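Side-chain contacts in exoglucanase A (PDB 7CBD), which hydrolyses 1,4-beta-D-glucosidic linkages of cellulose with inversion of anomeric configuration, the chain here carrying its glycosyl hydrolase family 6 catalytic domain: residues L151-L154 / T155-S159; N253-I256 / R257-K260; A322-V325 / D326-V329. All blocks are in the same frame, centred on the assembly; numbering follows the deposited sequence.

In the fold
From the N terminus, the chain meets contact 1 beyond strand 141-146, one of the parallel strands of the central sheet, where a short helical turn at 153-156 leads toward helix 161-182. Contact 2 follows in the connection after strand 228-231, closing the turn that leaves the small hairpin of strands 250-251 and 254-255. Contact 3 comes later still, between strands 291-295 and 358-362, where helix 316-323 ends. The three lie in series, each closing a local turn, and none nests within or crosses another. Contacts 2 and 3 are neighbours, their centres about 15 Å apart, and helix 316-323 joins them; contact 1 is centred about 26 Å from each, beside the predicted proton donor.

Contact 1: L151-L154 / T155-S159; sequences LPNL and TTNIS
Asn153 and Asn157 are brought together by a short, weakly bonded helical turn, in which Asn157 N donates to Asn153 O at 2.9 Å. Their side chains repeat the link: Asn157 ND2 reaches Asn153 OD1 at 2.9 Å, with a nearly straight N-H...O angle of 166°. The oxygen lies in the amide plane of Asn157, yet the two amides are turned 41° against each other. On the other branch, Asn153 ND2 bonds to Ser150 O and to OD1 of Asp149, the predicted proton donor. A second set of bonds converges on Pro152 O, which takes the hydroxyl of Thr156 OG1 at 2.8 Å and weaker bonds from the backbone N of Thr155 and Thr156. The hydroxyl can fold back because OG1 sits between N and the carbonyl carbon (chi1 59°); it also bonds to Trp198 NE1. Beside these, Leu154 CD2 meets Ile158 CD1 at 4.2 Å. A leucine in place of Asn153 would probably leave Asn157 ND2 without this acceptor and Asp149 OD1 without this N-H donor. With OD1 accepting and ND2 donating, the Asn153 amide is probably held against rotation, and Asn157 probably serves as a second-shell residue, helping to orient the amide that contacts Asp149.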
loop_
_atom_site.group_PDB
_atom_site.type_symbol
_atom_site.label_atom_id
_atom_site.label_comp_id
_atom_site.label_asym_id
_atom_site.label_seq_id
_atom_site.Cartn_x
_atom_site.Cartn_y
_atom_site.Cartn_z
ATOM N N LEU A 151 -7.372 8.102 -8.022
ATOM C CA LEU A 151 -7.276 9.373 -8.742
ATOM C C LEU A 151 -6.186 9.441 -9.804
ATOM O O LEU A 151 -6.443 10.029 -10.870
ATOM C CB LEU A 151 -7.184 10.550 -7.763
ATOM C CG LEU A 151 -8.464 10.819 -6.975
ATOM C CD1 LEU A 151 -8.176 11.738 -5.796
ATOM C CD2 LEU A 151 -9.539 11.429 -7.858
ATOM N N PRO A 152 -4.976 8.910 -9.600
ATOM C CA PRO A 152 -3.950 9.031 -10.648
ATOM C C PRO A 152 -4.277 8.288 -11.937
ATOM O O PRO A 152 -3.615 8.539 -12.952
ATOM C CB PRO A 152 -2.692 8.469 -9.980
ATOM C CG PRO A 152 -2.937 8.651 -8.501
ATOM C CD PRO A 152 -4.405 8.382 -8.345
ATOM N N ASN A 153 -5.259 7.383 -11.935
ATOM C CA ASN A 153 -5.714 6.820 -13.201
ATOM C C ASN A 153 -6.270 7.898 -14.114
ATOM O O ASN A 153 -6.269 7.732 -15.337
ATOM C CB ASN A 153 -6.803 5.780 -12.956
ATOM C CG ASN A 153 -6.260 4.493 -12.413
ATOM O OD1 ASN A 153 -5.601 3.739 -13.128
ATOM N ND2 ASN A 153 -6.527 4.228 -11.140
ATOM N N LEU A 154 -6.748 9.007 -13.546
ATOM C CA LEU A 154 -7.411 10.028 -14.344
ATOM C C LEU A 154 -6.435 10.886 -15.132
ATOM O O LEU A 154 -6.863 11.598 -16.049
ATOM C CB LEU A 154 -8.324 10.887 -13.457
ATOM C CG LEU A 154 -9.312 10.107 -12.574
ATOM C CD1 LEU A 154 -10.274 11.066 -11.890
ATOM C CD2 LEU A 154 -10.064 9.017 -13.340
ATOM N N THR A 155 -5.141 10.829 -14.807
ATOM C CA THR A 155 -4.122 11.588 -15.517
ATOM C C THR A 155 -3.119 10.715 -16.258
ATOM O O THR A 155 -2.271 11.253 -16.978
ATOM C CB THR A 155 -3.347 12.464 -14.531
ATOM O OG1 THR A 155 -2.936 11.649 -13.426
ATOM C CG2 THR A 155 -4.218 13.604 -14.025
ATOM N N THR A 156 -3.171 9.401 -16.089
ATOM C CA THR A 156 -2.277 8.489 -16.780
ATOM C C THR A 156 -2.997 7.452 -17.625
ATOM O O THR A 156 -2.439 6.993 -18.623
ATOM C CB THR A 156 -1.403 7.735 -15.769
ATOM O OG1 THR A 156 -2.244 7.012 -14.859
ATOM C CG2 THR A 156 -0.500 8.699 -15.001
ATOM N N ASN A 157 -4.208 7.059 -17.242
ATOM C CA ASN A 157 -4.900 5.929 -17.846
ATOM C C ASN A 157 -6.256 6.322 -18.409
ATOM O O ASN A 157 -7.113 5.459 -18.599
ATOM C CB ASN A 157 -5.040 4.804 -16.825
ATOM C CG ASN A 157 -3.705 4.255 -16.410
ATOM O OD1 ASN A 157 -2.771 4.200 -17.221
ATOM N ND2 ASN A 157 -3.586 3.861 -15.144
ATOM N N ILE A 158 -6.453 7.612 -18.697
ATOM C CA ILE A 158 -7.748 8.106 -19.149
ATOM C C ILE A 158 -8.062 7.672 -20.572
ATOM O O ILE A 158 -9.187 7.877 -21.036
ATOM C CB ILE A 158 -7.869 9.628 -18.887
ATOM C CG1 ILE A 158 -9.330 10.074 -18.749
ATOM C CG2 ILE A 158 -7.179 10.422 -19.989
ATOM C CD1 ILE A 158 -10.022 9.504 -17.538
ATOM N N SER A 159 -7.099 7.058 -21.274
ATOM C CA SER A 159 -7.373 6.475 -22.584
ATOM C C SER A 159 -8.223 5.218 -22.482
ATOM O O SER A 159 -8.763 4.769 -23.499
ATOM C CB SER A 159 -6.074 6.160 -23.334
ATOM O OG SER A 159 -5.278 5.216 -22.630
#

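Contact 2: N253-I256 / R257-K260; sequences NTPI and RSSK
Pro255 and Ser258 face each other round a tight 3-10 turn, and the serine can be followed atom by atom. Its CB already lies 3.4 Å from Pro255 O. Because OG is placed between the backbone N and the carbonyl carbon (chi1 73°), the hydroxyl at the tip bends back along the chain and donates to Pro255 O at 2.7 Å, approaching in the carbonyl plane. On its way OG also passes Thr254, whose CG2 methyl stands 3.7 Å from it. The same carbonyl takes the backbone N of Ser258 at 3.0 Å from above its plane, so two donors from one residue grip one oxygen from different directions.

One residue on, the pattern repeats. Ser259 OG reaches Ile256 O at 2.8 Å nearly along the C=O axis (173°), while Ser259 N meets that oxygen from above the plane with an N-H...O angle of 161°. Ser259 OG has, besides, a weak bond with Tyr262 N. Arg257 lies along the proline instead: its CG rests 3.9 Å from Pro255 CB, and its extended chain carries NH1 to Trp264 O.

The turn thus carries the chain out of the hairpin of strands 250-251 and 254-255, with Ile256 and Ser259 packed on Val320 of helix 316-323. Chemically, each serine spends both its N-H and its hydroxyl proton on a carbonyl three residues back, so two successive carbonyls are doubly satisfied, which probably holds both serine side chains in one rotation.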
loop_
_atom_site.group_PDB
_atom_site.type_symbol
_atom_site.label_atom_id
_atom_site.label_comp_id
_atom_site.label_asym_id
_atom_site.label_seq_id
_atom_site.Cartn_x
_atom_site.Cartn_y
_atom_site.Cartn_z
ATOM N N ASN A 253 28.064 8.993 -21.665
ATOM C CA ASN A 253 27.069 9.892 -22.261
ATOM C C ASN A 253 25.711 9.215 -22.468
ATOM O O ASN A 253 24.955 9.587 -23.366
ATOM C CB ASN A 253 27.587 10.542 -23.554
ATOM C CG ASN A 253 26.817 11.797 -23.941
ATOM O OD1 ASN A 253 26.404 12.576 -23.085
ATOM N ND2 ASN A 253 26.624 11.993 -25.242
ATOM N N THR A 254 25.380 8.218 -21.645
ATOM C CA THR A 254 24.059 7.587 -21.680
ATOM C C THR A 254 23.480 7.590 -20.273
ATOM O O THR A 254 24.085 7.001 -19.354
ATOM C CB THR A 254 24.128 6.161 -22.230
ATOM O OG1 THR A 254 24.781 6.182 -23.501
ATOM C CG2 THR A 254 22.726 5.592 -22.411
ATOM N N PRO A 255 22.342 8.242 -20.044
ATOM C CA PRO A 255 21.761 8.265 -18.692
ATOM C C PRO A 255 21.265 6.883 -18.292
ATOM O O PRO A 255 20.580 6.210 -19.063
ATOM C CB PRO A 255 20.600 9.263 -18.822
ATOM C CG PRO A 255 20.899 10.054 -20.083
ATOM C CD PRO A 255 21.589 9.083 -20.990
ATOM N N ILE A 256 21.603 6.460 -17.071
ATOM C CA ILE A 256 21.088 5.175 -16.608
ATOM C C ILE A 256 19.571 5.183 -16.505
ATOM O O ILE A 256 18.944 4.122 -16.596
ATOM C CB ILE A 256 21.754 4.678 -15.303
ATOM C CG1 ILE A 256 21.366 5.558 -14.104
ATOM C CG2 ILE A 256 23.266 4.574 -15.489
ATOM C CD1 ILE A 256 21.668 4.918 -12.746
ATOM N N ARG A 257 18.952 6.356 -16.328
ATOM C CA ARG A 257 17.491 6.404 -16.288
ATOM C C ARG A 257 16.861 6.019 -17.623
ATOM O O ARG A 257 15.684 5.647 -17.651
ATOM C CB ARG A 257 16.996 7.783 -15.836
ATOM C CG ARG A 257 17.303 8.893 -16.825
ATOM C CD ARG A 257 16.760 10.246 -16.351
ATOM N NE ARG A 257 17.126 11.341 -17.248
ATOM C CZ ARG A 257 16.262 12.033 -17.990
ATOM N NH1 ARG A 257 14.968 11.750 -17.948
ATOM N NH2 ARG A 257 16.693 13.014 -18.777
ATOM N N SER A 258 17.618 6.075 -18.721
ATOM C CA SER A 258 17.097 5.656 -20.017
ATOM C C SER A 258 17.077 4.144 -20.185
ATOM O O SER A 258 16.654 3.660 -21.240
ATOM C CB SER A 258 17.897 6.290 -21.151
ATOM O OG SER A 258 19.175 5.699 -21.268
ATOM N N SER A 259 17.526 3.396 -19.180
ATOM C CA SER A 259 17.435 1.946 -19.204
ATOM C C SER A 259 15.990 1.493 -19.408
ATOM O O SER A 259 15.030 2.198 -19.081
ATOM C CB SER A 259 17.951 1.376 -17.882
ATOM O OG SER A 259 17.207 1.876 -16.779
ATOM N N LYS A 260 15.851 0.272 -19.930
ATOM C CA LYS A 260 14.542 -0.351 -20.106
ATOM C C LYS A 260 13.743 -0.360 -18.806
ATOM O O LYS A 260 12.522 -0.163 -18.811
ATOM C CB LYS A 260 14.750 -1.778 -20.629
ATOM C CG LYS A 260 13.493 -2.530 -21.035
ATOM C CD LYS A 260 13.834 -3.949 -21.507
ATOM C CE LYS A 260 12.628 -4.629 -22.142
ATOM N NZ LYS A 260 12.951 -5.959 -22.740
#

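Contact 3: A322-V325 / D326-V329; sequences ANRV and DRRV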
loop_
_atom_site.group_PDB
_atom_site.type_symbol
_atom_site.label_atom_id
_atom_site.label_comp_id
_atom_site.label_asym_id
_atom_site.label_seq_id
_atom_site.Cartn_x
_atom_site.Cartn_y
_atom_site.Cartn_z
ATOM N N ALA A 322 21.933 -5.333 -13.131
ATOM C CA ALA A 322 22.763 -5.990 -12.128
ATOM C C ALA A 322 22.682 -5.303 -10.772
ATOM O O ALA A 322 22.917 -5.945 -9.743
ATOM C CB ALA A 322 24.221 -6.032 -12.590
ATOM N N ASN A 323 22.348 -4.012 -10.743
ATOM C CA ASN A 323 22.485 -3.216 -9.535
ATOM C C ASN A 323 21.170 -2.815 -8.881
ATOM O O ASN A 323 21.196 -2.341 -7.739
ATOM C CB ASN A 323 23.344 -1.974 -9.810
ATOM C CG ASN A 323 24.787 -2.332 -10.094
ATOM O OD1 ASN A 323 25.392 -3.111 -9.358
ATOM N ND2 ASN A 323 25.343 -1.777 -11.162
ATOM N N ARG A 324 20.032 -2.992 -9.551
ATOM C CA ARG A 324 18.751 -2.671 -8.942
ATOM C C ARG A 324 18.338 -3.752 -7.953
ATOM O O ARG A 324 18.527 -4.945 -8.204
ATOM C CB ARG A 324 17.673 -2.513 -10.016
ATOM C CG ARG A 324 17.395 -3.729 -10.913
ATOM C CD ARG A 324 16.371 -3.311 -11.948
ATOM N NE ARG A 324 16.261 -4.116 -13.164
ATOM C CZ ARG A 324 15.366 -5.080 -13.358
ATOM N NH1 ARG A 324 14.552 -5.453 -12.381
ATOM N NH2 ARG A 324 15.306 -5.693 -14.530
ATOM N N VAL A 325 17.774 -3.324 -6.820
ATOM C CA VAL A 325 17.236 -4.298 -5.879
ATOM C C VAL A 325 15.837 -4.733 -6.289
ATOM O O VAL A 325 15.447 -5.876 -6.029
ATOM C CB VAL A 325 17.316 -3.843 -4.407
ATOM C CG1 VAL A 325 18.751 -3.476 -4.038
ATOM C CG2 VAL A 325 16.367 -2.686 -4.132
ATOM N N ASP A 326 15.056 -3.852 -6.919
ATOM C CA ASP A 326 13.761 -4.256 -7.457
ATOM C C ASP A 326 14.019 -5.253 -8.575
ATOM O O ASP A 326 14.583 -4.889 -9.612
ATOM C CB ASP A 326 13.039 -3.022 -7.990
ATOM C CG ASP A 326 11.592 -3.300 -8.371
ATOM O OD1 ASP A 326 11.252 -4.449 -8.729
ATOM O OD2 ASP A 326 10.790 -2.348 -8.327
ATOM N N ARG A 327 13.625 -6.512 -8.366
ATOM C CA ARG A 327 13.910 -7.579 -9.320
ATOM C C ARG A 327 12.744 -7.866 -10.261
ATOM O O ARG A 327 12.768 -8.873 -10.969
ATOM C CB ARG A 327 14.337 -8.867 -8.594
ATOM C CG ARG A 327 15.501 -8.718 -7.612
ATOM C CD ARG A 327 16.711 -8.022 -8.219
ATOM N NE ARG A 327 17.183 -8.690 -9.427
ATOM C CZ ARG A 327 18.094 -8.192 -10.256
ATOM N NH1 ARG A 327 18.436 -8.870 -11.341
ATOM N NH2 ARG A 327 18.659 -7.012 -10.016
ATOM N N ARG A 328 11.726 -7.013 -10.287
ATOM C CA ARG A 328 10.593 -7.253 -11.165
ATOM C C ARG A 328 11.000 -7.183 -12.633
ATOM O O ARG A 328 12.025 -6.608 -13.007
ATOM C CB ARG A 328 9.508 -6.213 -10.912
ATOM C CG ARG A 328 8.728 -6.452 -9.641
ATOM C CD ARG A 328 7.633 -5.432 -9.491
ATOM N NE ARG A 328 8.179 -4.138 -9.117
ATOM C CZ ARG A 328 7.438 -3.088 -8.784
ATOM N NH1 ARG A 328 6.115 -3.156 -8.839
ATOM N NH2 ARG A 328 8.026 -1.957 -8.417
ATOM N N VAL A 329 10.163 -7.791 -13.474
ATOM C CA VAL A 329 10.335 -7.670 -14.919
ATOM C C VAL A 329 10.189 -6.213 -15.353
ATOM O O VAL A 329 10.883 -5.743 -16.262
ATOM C CB VAL A 329 9.338 -8.595 -15.647
ATOM C CG1 VAL A 329 9.566 -8.562 -17.150
ATOM C CG2 VAL A 329 9.443 -10.033 -15.130
#
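Two arginines three residues apart, Arg324 and Arg327, each turn the guanidinium onto the backbone of the other's segment. A single nitrogen of the first, Arg324 NH1, bridges two carbonyls, donating to Asp326 O at 2.8 Å and to Arg328 O at 2.8 Å. Asp326 O lies in the guanidinium plane, whereas Arg328 O is tilted 23° from it. In return, Arg327 NH2 reaches Arg324 O at 2.8 Å, the oxygen lying in the plane of the Arg327 group. It gets there by a hooked chain, bent at chi2 and chi3, that folds the group back toward the end of helix 316-323, where NH2 also bonds to Asp321 O. The two guanidinium planes end up only 18° apart.

Within the following loop, Asp326 and Arg328 make a further pairing. OD1 of Asp326 accepts the backbone N of Arg328 at 3.0 Å, an Asx turn, and also its NE. OD2 takes Arg328 NH2 at 2.8 Å, which makes the salt bridge side-on, with the syn lone pairs in use. Arg328 NH1 goes on to Asn235 and Ala333.

Nearby like charges are probably eased by the carbonyl oxygens and by Asp321, which forms a salt bridge with Arg324 NE. Buried carbonyls where the helix gives way to loop are thus satisfied by side chains, which probably helps hold the chain's exit from the helix in a stretch without regular secondary structure.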